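Local coordinates for biotin binding protein A (PDB 2C1S) that binds biotin-type ligands in a pocket at the end of its beta-barrel, as a chicken relative of avidin that assembles from four subunits, at residues 34-39 with 72-77. Sequence-based numbering, arbitrary orientation.
Sequences YQTAVT and WQFADS. With BSO (biotin-D-sulfoxide), chain C.
Tyr34, Thr36 and Thr39 meet Trp72 and Phe74 at the mouth of the eight-stranded antiparallel barrel of the avidin fold, where two loops close round biotin-d-sulfoxide. Aromatic and methyl contacts join the segments directly. The six-membered ring of Trp72 lies at 90° to the Tyr34 ring, bringing CH2 of Trp72 to 3.4 Å from CD2 of Tyr34. CG2 of Thr36 touches both aromatic side chains of 72-77, 3.5 Å from CZ3 of Trp72 and 3.7 Å from CZ of Phe74. OG1 of Thr39 lies at the edge of the Phe74 ring, close to its plane, next to CE1. Trp72 turns one indole face to the ligand, with C9 of the valeryl chain 3.5 Å above its centre; Trp72 NE1 is tied to Thr79 OG1, which also bonds the ligand. An alanine in place of Trp72 would probably open a gap beneath the valeryl chain and take the indole contact from the Tyr34 ring and the Thr36 methyl. Hydrogen bonds hold the two ends of the ligand. Its carboxylate is shared between the loops, O11 taking the hydroxyl of Thr39 and O12 that of Ser77. At the ureido head, Tyr34 OH donates to O3 over 2.7 Å. Thr36 OG1, anti to the backbone N (chi1 179°), accepts a nearly straight bond from ligand N2 (2.8 Å, 171°) while giving its own proton to an in-plane lone pair of Val38 O, 2.7 Å away.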
loop_
_atom_site.group_PDB
_atom_site.type_symbol
_atom_site.label_atom_id
_atom_site.label_comp_id
_atom_site.label_asym_id
_atom_site.label_seq_id
_atom_site.Cartn_x
_atom_site.Cartn_y
_atom_site.Cartn_z
ATOM N N TYR A 34 22.165 4.626 0.583
ATOM C CA TYR A 34 20.954 5.436 0.737
ATOM C C TYR A 34 21.092 6.281 1.971
ATOM O O TYR A 34 21.284 5.752 3.087
ATOM C CB TYR A 34 19.702 4.518 0.865
ATOM C CG TYR A 34 18.404 5.233 0.532
ATOM C CD1 TYR A 34 17.814 5.054 -0.716
ATOM C CD2 TYR A 34 17.804 6.118 1.439
ATOM C CE1 TYR A 34 16.644 5.730 -1.066
ATOM C CE2 TYR A 34 16.590 6.819 1.115
ATOM C CZ TYR A 34 16.028 6.600 -0.161
ATOM O OH TYR A 34 14.855 7.236 -0.568
ATOM N N GLN A 35 21.029 7.602 1.772
ATOM C CA GLN A 35 21.100 8.573 2.845
ATOM C C GLN A 35 19.742 9.266 3.021
ATOM O O GLN A 35 19.441 10.295 2.364
ATOM C CB GLN A 35 22.165 9.630 2.532
ATOM C CG GLN A 35 22.413 10.595 3.684
ATOM C CD GLN A 35 23.198 9.956 4.836
ATOM O OE1 GLN A 35 24.150 9.207 4.608
ATOM N NE2 GLN A 35 22.805 10.256 6.069
ATOM N N THR A 36 18.919 8.720 3.900
ATOM C CA THR A 36 17.582 9.277 4.070
ATOM C C THR A 36 17.626 10.594 4.832
ATOM O O THR A 36 18.434 10.756 5.759
ATOM C CB THR A 36 16.602 8.223 4.730
ATOM O OG1 THR A 36 15.320 8.823 4.883
ATOM C CG2 THR A 36 17.083 7.761 6.102
ATOM N N ALA A 37 16.787 11.560 4.434
ATOM C CA ALA A 37 16.692 12.849 5.130
ATOM C C ALA A 37 15.830 12.780 6.367
ATOM O O ALA A 37 15.905 13.662 7.237
ATOM C CB ALA A 37 16.157 13.920 4.184
ATOM N N VAL A 38 14.990 11.741 6.432
ATOM C CA VAL A 38 13.955 11.588 7.448
ATOM C C VAL A 38 13.976 10.171 8.056
ATOM O O VAL A 38 14.454 9.216 7.449
ATOM C CB VAL A 38 12.541 11.905 6.861
ATOM C CG1 VAL A 38 12.483 13.337 6.333
ATOM C CG2 VAL A 38 12.227 10.971 5.730
ATOM N N THR A 39 13.494 10.054 9.281
ATOM C CA THR A 39 13.356 8.762 9.926
ATOM C C THR A 39 12.163 8.801 10.865
ATOM O O THR A 39 11.854 9.851 11.460
ATOM C CB THR A 39 14.653 8.355 10.686
ATOM O OG1 THR A 39 14.467 7.102 11.353
ATOM C CG2 THR A 39 15.015 9.402 11.715
ATOM N N TRP A 72 18.644 -0.424 6.750
ATOM C CA TRP A 72 18.955 0.767 7.542
ATOM C C TRP A 72 19.946 0.414 8.617
ATOM O O TRP A 72 19.765 -0.574 9.322
ATOM C CB TRP A 72 17.693 1.354 8.177
ATOM C CG TRP A 72 16.660 1.685 7.135
ATOM C CD1 TRP A 72 15.485 1.030 6.929
ATOM C CD2 TRP A 72 16.733 2.722 6.122
ATOM N NE1 TRP A 72 14.802 1.603 5.870
ATOM C CE2 TRP A 72 15.543 2.635 5.352
ATOM C CE3 TRP A 72 17.672 3.717 5.800
ATOM C CZ2 TRP A 72 15.267 3.508 4.287
ATOM C CZ3 TRP A 72 17.392 4.596 4.752
ATOM C CH2 TRP A 72 16.200 4.487 4.002
ATOM N N GLN A 73 20.988 1.231 8.743
ATOM C CA GLN A 73 22.078 0.942 9.689
ATOM C C GLN A 73 21.807 1.502 11.078
ATOM O O GLN A 73 22.541 1.220 12.026
ATOM C CB GLN A 73 23.413 1.451 9.144
ATOM C CG GLN A 73 23.817 0.753 7.868
ATOM C CD GLN A 73 24.086 -0.736 8.059
ATOM O OE1 GLN A 73 25.100 -1.115 8.637
ATOM N NE2 GLN A 73 23.182 -1.586 7.559
ATOM N N PHE A 74 20.731 2.265 11.210
ATOM C CA PHE A 74 20.451 2.978 12.430
ATOM C C PHE A 74 19.042 2.626 12.930
ATOM O O PHE A 74 18.543 3.263 13.851
ATOM C CB PHE A 74 20.526 4.470 12.162
ATOM C CG PHE A 74 19.591 4.923 11.075
ATOM C CD1 PHE A 74 18.328 5.430 11.392
ATOM C CD2 PHE A 74 19.958 4.803 9.734
ATOM C CE1 PHE A 74 17.452 5.812 10.385
ATOM C CE2 PHE A 74 19.095 5.196 8.740
ATOM C CZ PHE A 74 17.839 5.694 9.067
ATOM N N ALA A 75 18.413 1.643 12.290
ATOM C CA ALA A 75 17.056 1.213 12.650
ATOM C C ALA A 75 16.843 -0.275 12.391
ATOM O O ALA A 75 17.560 -0.878 11.590
ATOM C CB ALA A 75 16.009 2.055 11.901
ATOM N N ASP A 76 15.862 -0.858 13.082
ATOM C CA ASP A 76 15.547 -2.283 12.933
ATOM C C ASP A 76 14.598 -2.583 11.785
ATOM O O ASP A 76 14.282 -3.729 11.507
ATOM C CB ASP A 76 15.018 -2.830 14.255
ATOM C CG ASP A 76 16.008 -2.620 15.380
ATOM O OD1 ASP A 76 17.215 -2.684 15.073
ATOM O OD2 ASP A 76 15.608 -2.358 16.540
ATOM N N SER A 77 14.208 -1.542 11.078
ATOM C CA SER A 77 13.214 -1.655 10.026
ATOM C C SER A 77 13.932 -1.922 8.699
ATOM O O SER A 77 15.167 -1.815 8.610
ATOM C CB SER A 77 12.477 -0.325 9.957
ATOM O OG SER A 77 13.428 0.688 9.684
HETATM C C11 BSO C . 13.149 4.236 9.755
HETATM O O11 BSO C . 12.917 5.396 10.165
HETATM O O12 BSO C . 12.601 3.214 10.209
HETATM C C10 BSO C . 14.192 4.013 8.638
HETATM C C9 BSO C . 14.350 5.158 7.611
HETATM C C8 BSO C . 13.147 5.152 6.674
HETATM C C7 BSO C . 13.172 6.414 5.787
HETATM C C2 BSO C . 11.930 6.410 4.866
HETATM S S1 BSO C . 11.940 5.135 3.594
HETATM C C6 BSO C . 10.568 5.898 2.682
HETATM C C5 BSO C . 10.813 7.416 2.792
HETATM N N1 BSO C . 11.649 7.845 1.661
HETATM C C3 BSO C . 12.831 8.294 2.100
HETATM O O3 BSO C . 13.681 8.737 1.321
HETATM N N2 BSO C . 12.964 8.263 3.433
HETATM C C4 BSO C . 11.709 7.724 4.041
HETATM O O10 BSO C . 11.406 3.907 4.280
#